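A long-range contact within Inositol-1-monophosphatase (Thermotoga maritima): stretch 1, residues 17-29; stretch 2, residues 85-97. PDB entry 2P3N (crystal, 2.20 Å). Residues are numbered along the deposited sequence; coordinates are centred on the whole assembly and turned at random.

Stretch 1 (17-29) LLMIHWGRVDNVE
Stretch 2, residues 85-97: INFVHGLPNFSIS

Two hydrogen bonds fix the contact, and both start from the type II turn His21 to Arg24, one reaching the last turn of the second helix, the other the loop just after it. The backbone N of Gly23 donates to the O of Phe87 (2.8 Å, N-H...O angle 154°), and the indole NE1 of Trp22 donates to the O of Leu91 (2.9 Å, 148°). The acceptors precede and follow Gly90 in sequence, where the chain leaves the helix that includes residues 85-89, so adjacent residues of stretch 1 grip the helix end and the loop beyond it.

The turn is closed by Arg24 N to His21 O (2.7 Å). Trp22 (phi/psi -51/128) and Gly23 (62/4) occupy its central positions, and Arg24 NE bonds to Trp22 O at 3.0 Å. Gly23 lies against Gly90, their CA atoms 3.7 Å apart, while Gly23 CA makes a CA-H...O contact with Val88 O at 3.3 Å. Both glycines suit their sites: a CB on Gly23 would fall 3.0 Å from Gly90 CA, a clash, and one on Gly90 (102/10) would jam against the preceding carbonyl O. Gly90 N and Leu91 N both bond to Asn86 O, at 2.8 and 3.0 Å, as the helix finishes.

Trp22, with chi1 t and chi2 36°, extends its indole along this loop. Leu91 O and Pro92 N approach the ring edge, and its CZ2 packs 3.7 Å from Pro92 CB. Phe94 covers one face, its CE2 only 3.2 Å from Trp22 CD1; the Trp22 five-membered ring and the Phe94 ring have centroids 4.6 Å apart and planes at 48°. Phe94 (phi/psi -141/156) adopts chi1 p, chi2 91°. The Phe87 ring (chi1 t, chi2 74°) is more distant, its centroid 5.8 Å from that of the Trp22 five-membered ring, planes at 31°.

Further back along the first helix, Leu18 (chi1 m, chi2 t) points toward stretch 2. Its O meets the edge of the Phe87 ring, 3.2 Å from CE1, and its CD1 reaches Ile96 CG1 at 3.7 Å and Phe94 CE1 at 4.0 Å. Ile96 (m, t) brings strand 95-97 into this apolar cluster. Met19, m at all three chi angles, adds a looser contact, SD to Phe94 CZ at 4.2 Å.

Beyond the turn, Val25 (chi1 p) and Val28 (chi1 t) both point toward the second helix. Val25 CG1 packs tightly on Val88 CG2 at 3.3 Å, and Val28 CG2 lies 3.8 Å from Val88 CG1. The stretches bury 651 Å².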

ATOM      1  N   LEU A  17      -2.086 -14.994  -1.488  1.00 23.47           N
ATOM      2  CA  LEU A  17      -1.427 -16.269  -1.295  1.00 22.42           C
ATOM      3  C   LEU A  17      -0.070 -16.177  -1.957  1.00 26.12           C
ATOM      4  O   LEU A  17       0.897 -16.748  -1.472  1.00 30.89           O
ATOM      5  CB  LEU A  17      -2.224 -17.394  -1.939  1.00 26.55           C
ATOM      6  CG  LEU A  17      -1.392 -18.649  -2.184  1.00 24.77           C
ATOM      7  CD1 LEU A  17      -1.091 -19.307  -0.861  1.00 22.98           C
ATOM      8  CD2 LEU A  17      -2.133 -19.589  -3.103  1.00 30.57           C
ATOM      9  N   LEU A  18      -0.005 -15.459  -3.076  1.00 27.54           N
ATOM     10  CA  LEU A  18       1.245 -15.301  -3.806  1.00 23.37           C
ATOM     11  C   LEU A  18       2.222 -14.447  -3.017  1.00 24.46           C
ATOM     12  O   LEU A  18       3.433 -14.656  -3.090  1.00 25.44           O
ATOM     13  CB  LEU A  18       1.008 -14.645  -5.175  1.00 25.74           C
ATOM     14  CG  LEU A  18       0.247 -15.436  -6.245  1.00 20.10           C
ATOM     15  CD1 LEU A  18       0.205 -14.635  -7.517  1.00 15.69           C
ATOM     16  CD2 LEU A  18       0.925 -16.757  -6.492  1.00 21.37           C
ATOM     17  N   MET A  19       1.695 -13.486  -2.265  1.00 22.32           N
ATOM     18  CA  MET A  19       2.536 -12.604  -1.475  1.00 22.30           C
ATOM     19  C   MET A  19       3.245 -13.353  -0.356  1.00 25.38           C
ATOM     20  O   MET A  19       4.338 -12.975   0.066  1.00 23.09           O
ATOM     21  CB  MET A  19       1.707 -11.466  -0.905  1.00 17.65           C
ATOM     22  CG  MET A  19       1.299 -10.451  -1.950  1.00 16.74           C
ATOM     23  SD  MET A  19       2.694  -9.665  -2.779  1.00 19.71           S
ATOM     24  CE  MET A  19       3.075  -8.401  -1.595  1.00 25.70           C
ATOM     25  N   ILE A  20       2.615 -14.417   0.123  1.00 27.11           N
ATOM     26  CA  ILE A  20       3.201 -15.231   1.170  1.00 25.26           C
ATOM     27  C   ILE A  20       4.537 -15.789   0.686  1.00 25.88           C
ATOM     28  O   ILE A  20       5.526 -15.795   1.419  1.00 26.93           O
ATOM     29  CB  ILE A  20       2.285 -16.428   1.519  1.00 22.90           C
ATOM     30  CG1 ILE A  20       1.026 -15.933   2.226  1.00 25.16           C
ATOM     31  CG2 ILE A  20       3.049 -17.433   2.368  1.00 22.45           C
ATOM     32  CD1 ILE A  20       0.128 -17.015   2.735  1.00 20.65           C
ATOM     33  N   HIS A  21       4.561 -16.212  -0.570  1.00 22.07           N
ATOM     34  CA  HIS A  21       5.728 -16.841  -1.158  1.00 24.01           C
ATOM     35  C   HIS A  21       6.605 -16.001  -2.074  1.00 28.70           C
ATOM     36  O   HIS A  21       7.624 -16.482  -2.578  1.00 31.65           O
ATOM     37  CB  HIS A  21       5.254 -18.078  -1.908  1.00 22.56           C
ATOM     38  CG  HIS A  21       4.423 -19.001  -1.070  1.00 28.43           C
ATOM     39  ND1 HIS A  21       4.972 -19.862  -0.144  1.00 30.09           N
ATOM     40  CD2 HIS A  21       3.080 -19.146  -0.968  1.00 25.04           C
ATOM     41  CE1 HIS A  21       4.005 -20.494   0.496  1.00 23.65           C
ATOM     42  NE2 HIS A  21       2.848 -20.078   0.015  1.00 31.01           N
ATOM     43  N   TRP A  22       6.216 -14.757  -2.298  1.00 28.14           N
ATOM     44  CA  TRP A  22       6.963 -13.880  -3.178  1.00 25.24           C
ATOM     45  C   TRP A  22       8.448 -13.861  -2.819  1.00 28.54           C
ATOM     46  O   TRP A  22       8.813 -13.657  -1.662  1.00 27.35           O
ATOM     47  CB  TRP A  22       6.348 -12.484  -3.111  1.00 26.32           C
ATOM     48  CG  TRP A  22       6.939 -11.493  -4.044  1.00 27.89           C
ATOM     49  CD1 TRP A  22       7.405 -11.718  -5.314  1.00 30.39           C
ATOM     50  CD2 TRP A  22       7.106 -10.098  -3.796  1.00 22.55           C
ATOM     51  NE1 TRP A  22       7.855 -10.541  -5.868  1.00 23.86           N
ATOM     52  CE2 TRP A  22       7.683  -9.532  -4.957  1.00 27.48           C
ATOM     53  CE3 TRP A  22       6.825  -9.270  -2.707  1.00 19.69           C
ATOM     54  CZ2 TRP A  22       7.986  -8.171  -5.053  1.00 27.42           C
ATOM     55  CZ3 TRP A  22       7.127  -7.918  -2.803  1.00 22.82           C
ATOM     56  CH2 TRP A  22       7.702  -7.383  -3.968  1.00 28.76           C
ATOM     57  N   GLY A  23       9.293 -14.099  -3.826  1.00 30.64           N
ATOM     58  CA  GLY A  23      10.733 -14.123  -3.637  1.00 27.06           C
ATOM     59  C   GLY A  23      11.207 -15.202  -2.677  1.00 30.75           C
ATOM     60  O   GLY A  23      12.398 -15.302  -2.398  1.00 33.49           O
ATOM     61  N   ARG A  24      10.290 -16.028  -2.187  1.00 31.07           N
ATOM     62  CA  ARG A  24      10.643 -17.062  -1.230  1.00 31.01           C
ATOM     63  C   ARG A  24      10.284 -18.480  -1.641  1.00 37.39           C
ATOM     64  O   ARG A  24       9.959 -19.296  -0.785  1.00 36.12           O
ATOM     65  CB  ARG A  24       9.987 -16.766   0.120  1.00 37.13           C
ATOM     66  CG  ARG A  24      10.473 -15.499   0.808  1.00 50.21           C
ATOM     67  CD  ARG A  24       9.480 -14.987   1.870  1.00 61.39           C
ATOM     68  NE  ARG A  24       8.418 -14.155   1.296  1.00 67.86           N
ATOM     69  CZ  ARG A  24       7.504 -13.497   2.009  1.00 69.83           C
ATOM     70  NH1 ARG A  24       6.583 -12.766   1.396  1.00 75.03           N
ATOM     71  NH2 ARG A  24       7.508 -13.565   3.334  1.00 62.12           N
ATOM     72  N   VAL A  25      10.314 -18.787  -2.934  1.00 39.79           N
ATOM     73  CA  VAL A  25      10.029 -20.158  -3.365  1.00 44.18           C
ATOM     74  C   VAL A  25      11.367 -20.843  -3.645  1.00 48.72           C
ATOM     75  O   VAL A  25      12.097 -20.466  -4.569  1.00 49.88           O
ATOM     76  CB  VAL A  25       9.132 -20.216  -4.635  1.00 47.55           C
ATOM     77  CG1 VAL A  25       9.733 -19.405  -5.755  1.00 53.61           C
ATOM     78  CG2 VAL A  25       8.968 -21.654  -5.079  1.00 58.31           C
ATOM     79  N   ASP A  26      11.698 -21.839  -2.831  1.00 53.57           N
ATOM     80  CA  ASP A  26      12.961 -22.558  -2.979  1.00 59.78           C
ATOM     81  C   ASP A  26      12.922 -23.616  -4.079  1.00 61.35           C
ATOM     82  O   ASP A  26      13.950 -23.942  -4.682  1.00 60.64           O
ATOM     83  CB  ASP A  26      13.356 -23.190  -1.636  1.00 72.19           C
ATOM     84  CG  ASP A  26      12.209 -23.948  -0.986  1.00 84.99           C
ATOM     85  OD1 ASP A  26      12.309 -24.247   0.225  1.00 91.87           O
ATOM     86  OD2 ASP A  26      11.211 -24.248  -1.683  1.00 91.03           O
ATOM     87  N   ASN A  27      11.721 -24.116  -4.356  1.00 59.16           N
ATOM     88  CA  ASN A  27      11.498 -25.148  -5.359  1.00 56.46           C
ATOM     89  C   ASN A  27      11.279 -24.659  -6.799  1.00 53.52           C
ATOM     90  O   ASN A  27      10.153 -24.692  -7.295  1.00 51.06           O
ATOM     91  CB  ASN A  27      10.284 -25.962  -4.934  1.00 74.37           C
ATOM     92  CG  ASN A  27       9.057 -25.080  -4.676  1.00 88.72           C
ATOM     93  OD1 ASN A  27       9.052 -24.259  -3.752  1.00 98.91           O
ATOM     94  ND2 ASN A  27       8.018 -25.242  -5.500  1.00 93.78           N
ATOM     95  N   VAL A  28      12.326 -24.221  -7.490  1.00 50.23           N
ATOM     96  CA  VAL A  28      12.125 -23.777  -8.871  1.00 48.55           C
ATOM     97  C   VAL A  28      12.201 -24.970  -9.829  1.00 50.43           C
ATOM     98  O   VAL A  28      13.156 -25.750  -9.789  1.00 49.72           O
ATOM     99  CB  VAL A  28      13.159 -22.717  -9.298  1.00 41.13           C
ATOM    100  CG1 VAL A  28      12.803 -22.179 -10.669  1.00 34.11           C
ATOM    101  CG2 VAL A  28      13.191 -21.587  -8.290  1.00 42.41           C
ATOM    102  N   GLU A  29      11.188 -25.104 -10.684  1.00 50.46           N
ATOM    103  CA  GLU A  29      11.103 -26.199 -11.648  1.00 48.22           C
ATOM    104  C   GLU A  29      11.155 -25.700 -13.094  1.00 49.77           C
ATOM    105  O   GLU A  29      10.513 -24.704 -13.442  1.00 48.80           O
ATOM    106  CB  GLU A  29       9.805 -26.980 -11.421  1.00 56.42           C
ATOM    107  CG  GLU A  29       9.722 -27.691 -10.066  1.00 64.66           C
ATOM    108  CD  GLU A  29       8.295 -28.076  -9.686  1.00 67.17           C
ATOM    109  OE1 GLU A  29       7.586 -28.643 -10.551  1.00 64.19           O
ATOM    110  OE2 GLU A  29       7.889 -27.817  -8.524  1.00 63.38           O
ATOM    111  N   ILE A  85       9.377 -15.800 -13.127  1.00 34.39           N
ATOM    112  CA  ILE A  85      10.794 -15.548 -12.864  1.00 31.71           C
ATOM    113  C   ILE A  85      10.908 -14.402 -11.872  1.00 29.73           C
ATOM    114  O   ILE A  85      11.604 -14.505 -10.866  1.00 31.44           O
ATOM    115  CB  ILE A  85      11.546 -15.189 -14.166  1.00 37.04           C
ATOM    116  CG1 ILE A  85      11.630 -16.429 -15.061  1.00 39.75           C
ATOM    117  CG2 ILE A  85      12.927 -14.634 -13.844  1.00 41.11           C
ATOM    118  CD1 ILE A  85      12.208 -16.174 -16.433  1.00 41.94           C
ATOM    119  N   ASN A  86      10.219 -13.306 -12.170  1.00 29.38           N
ATOM    120  CA  ASN A  86      10.216 -12.146 -11.294  1.00 27.85           C
ATOM    121  C   ASN A  86       9.748 -12.593  -9.919  1.00 28.12           C
ATOM    122  O   ASN A  86      10.402 -12.335  -8.904  1.00 27.79           O
ATOM    123  CB  ASN A  86       9.247 -11.096 -11.827  1.00 27.16           C
ATOM    124  CG  ASN A  86       9.870 -10.202 -12.859  1.00 24.77           C
ATOM    125  OD1 ASN A  86       9.192  -9.370 -13.457  1.00 31.65           O
ATOM    126  ND2 ASN A  86      11.171 -10.353 -13.072  1.00 33.65           N
ATOM    127  N   PHE A  87       8.598 -13.265  -9.915  1.00 29.24           N
ATOM    128  CA  PHE A  87       7.978 -13.782  -8.703  1.00 28.12           C
ATOM    129  C   PHE A  87       8.988 -14.526  -7.823  1.00 29.57           C
ATOM    130  O   PHE A  87       9.019 -14.359  -6.604  1.00 28.86           O
ATOM    131  CB  PHE A  87       6.826 -14.727  -9.077  1.00 18.12           C
ATOM    132  CG  PHE A  87       6.163 -15.353  -7.890  1.00 26.12           C
ATOM    133  CD1 PHE A  87       5.315 -14.604  -7.076  1.00 25.66           C
ATOM    134  CD2 PHE A  87       6.461 -16.663  -7.526  1.00 24.67           C
ATOM    135  CE1 PHE A  87       4.780 -15.145  -5.916  1.00 26.94           C
ATOM    136  CE2 PHE A  87       5.934 -17.217  -6.370  1.00 24.51           C
ATOM    137  CZ  PHE A  87       5.092 -16.455  -5.559  1.00 29.61           C
ATOM    138  N   VAL A  88       9.810 -15.353  -8.461  1.00 31.65           N
ATOM    139  CA  VAL A  88      10.827 -16.139  -7.770  1.00 30.03           C
ATOM    140  C   VAL A  88      11.978 -15.297  -7.231  1.00 27.33           C
ATOM    141  O   VAL A  88      12.448 -15.529  -6.124  1.00 30.90           O
ATOM    142  CB  VAL A  88      11.400 -17.242  -8.712  1.00 32.44           C
ATOM    143  CG1 VAL A  88      12.703 -17.801  -8.158  1.00 32.88           C
ATOM    144  CG2 VAL A  88      10.383 -18.363  -8.859  1.00 30.56           C
ATOM    145  N   HIS A  89      12.426 -14.315  -7.996  1.00 25.07           N
ATOM    146  CA  HIS A  89      13.546 -13.502  -7.547  1.00 28.86           C
ATOM    147  C   HIS A  89      13.159 -12.398  -6.593  1.00 32.22           C
ATOM    148  O   HIS A  89      14.019 -11.809  -5.933  1.00 30.42           O
ATOM    149  CB  HIS A  89      14.302 -12.931  -8.746  1.00 32.94           C
ATOM    150  CG  HIS A  89      15.147 -13.949  -9.450  1.00 37.05           C
ATOM    151  ND1 HIS A  89      16.505 -13.802  -9.614  1.00 37.96           N
ATOM    152  CD2 HIS A  89      14.828 -15.140 -10.007  1.00 39.90           C
ATOM    153  CE1 HIS A  89      16.987 -14.859 -10.241  1.00 38.97           C
ATOM    154  NE2 HIS A  89      15.990 -15.686 -10.492  1.00 40.13           N
ATOM    155  N   GLY A  90      11.860 -12.119  -6.514  1.00 34.11           N
ATOM    156  CA  GLY A  90      11.401 -11.095  -5.599  1.00 29.62           C
ATOM    157  C   GLY A  90      11.070  -9.768  -6.234  1.00 29.71           C
ATOM    158  O   GLY A  90      10.877  -8.786  -5.520  1.00 33.57           O
ATOM    159  N   LEU A  91      11.025  -9.718  -7.562  1.00 30.28           N
ATOM    160  CA  LEU A  91      10.664  -8.480  -8.242  1.00 28.94           C
ATOM    161  C   LEU A  91       9.153  -8.345  -8.225  1.00 31.77           C
ATOM    162  O   LEU A  91       8.429  -9.327  -8.412  1.00 32.45           O
ATOM    163  CB  LEU A  91      11.155  -8.476  -9.679  1.00 30.58           C
ATOM    164  CG  LEU A  91      12.652  -8.218  -9.797  1.00 29.59           C
ATOM    165  CD1 LEU A  91      13.125  -8.519 -11.217  1.00 27.48           C
ATOM    166  CD2 LEU A  91      12.930  -6.781  -9.406  1.00 32.00           C
ATOM    167  N   PRO A  92       8.654  -7.121  -8.001  1.00 34.95           N
ATOM    168  CA  PRO A  92       7.208  -6.854  -7.953  1.00 31.91           C
ATOM    169  C   PRO A  92       6.404  -6.972  -9.247  1.00 31.80           C
ATOM    170  O   PRO A  92       5.171  -6.998  -9.202  1.00 30.33           O
ATOM    171  CB  PRO A  92       7.140  -5.450  -7.351  1.00 34.56           C
ATOM    172  CG  PRO A  92       8.446  -4.823  -7.798  1.00 34.52           C
ATOM    173  CD  PRO A  92       9.432  -5.935  -7.592  1.00 29.16           C
ATOM    174  N   ASN A  93       7.080  -7.065 -10.391  1.00 35.04           N
ATOM    175  CA  ASN A  93       6.362  -7.154 -11.667  1.00 33.66           C
ATOM    176  C   ASN A  93       5.847  -8.529 -12.072  1.00 28.97           C
ATOM    177  O   ASN A  93       6.341  -9.151 -13.013  1.00 29.27           O
ATOM    178  CB  ASN A  93       7.192  -6.562 -12.815  1.00 35.67           C
ATOM    179  CG  ASN A  93       7.326  -5.056 -12.712  1.00 35.87           C
ATOM    180  OD1 ASN A  93       8.114  -4.542 -11.918  1.00 41.31           O
ATOM    181  ND2 ASN A  93       6.544  -4.341 -13.501  1.00 38.99           N
ATOM    182  N   PHE A  94       4.844  -8.995 -11.347  1.00 28.62           N
ATOM    183  CA  PHE A  94       4.209 -10.262 -11.660  1.00 28.87           C
ATOM    184  C   PHE A  94       2.723 -10.031 -11.417  1.00 31.41           C
ATOM    185  O   PHE A  94       2.348  -9.122 -10.671  1.00 32.52           O
ATOM    186  CB  PHE A  94       4.772 -11.395 -10.791  1.00 21.19           C
ATOM    187  CG  PHE A  94       4.445 -11.278  -9.339  1.00 20.69           C
ATOM    188  CD1 PHE A  94       3.295 -11.869  -8.824  1.00 21.37           C
ATOM    189  CD2 PHE A  94       5.292 -10.596  -8.479  1.00 15.75           C
ATOM    190  CE1 PHE A  94       2.993 -11.783  -7.471  1.00 20.26           C
ATOM    191  CE2 PHE A  94       4.995 -10.504  -7.110  1.00 17.75           C
ATOM    192  CZ  PHE A  94       3.842 -11.101  -6.610  1.00 18.48           C
ATOM    193  N   SER A  95       1.876 -10.825 -12.066  1.00 31.07           N
ATOM    194  CA  SER A  95       0.441 -10.666 -11.922  1.00 26.59           C
ATOM    195  C   SER A  95      -0.331 -11.955 -12.154  1.00 28.51           C
ATOM    196  O   SER A  95       0.241 -12.987 -12.520  1.00 28.96           O
ATOM    197  CB  SER A  95      -0.047  -9.606 -12.906  1.00 29.39           C
ATOM    198  OG  SER A  95       0.399  -9.887 -14.220  1.00 31.07           O
ATOM    199  N   ILE A  96      -1.637 -11.881 -11.910  1.00 27.30           N
ATOM    200  CA  ILE A  96      -2.544 -13.001 -12.116  1.00 30.38           C
ATOM    201  C   ILE A  96      -3.478 -12.525 -13.209  1.00 28.80           C
ATOM    202  O   ILE A  96      -3.985 -11.413 -13.155  1.00 30.91           O
ATOM    203  CB  ILE A  96      -3.405 -13.309 -10.882  1.00 24.45           C
ATOM    204  CG1 ILE A  96      -2.536 -13.448  -9.630  1.00 21.33           C
ATOM    205  CG2 ILE A  96      -4.157 -14.604 -11.104  1.00 29.19           C
ATOM    206  CD1 ILE A  96      -3.365 -13.788  -8.374  1.00 19.43           C
ATOM    207  N   SER A  97      -3.720 -13.359 -14.203  1.00 32.36           N
ATOM    208  CA  SER A  97      -4.587 -12.929 -15.279  1.00 32.50           C
ATOM    209  C   SER A  97      -5.782 -13.857 -15.480  1.00 34.25           C
ATOM    210  O   SER A  97      -5.661 -15.084 -15.397  1.00 30.18           O
ATOM    211  CB  SER A  97      -3.775 -12.806 -16.566  1.00 30.49           C
ATOM    212  OG  SER A  97      -4.449 -12.002 -17.512  1.00 46.41           O
TER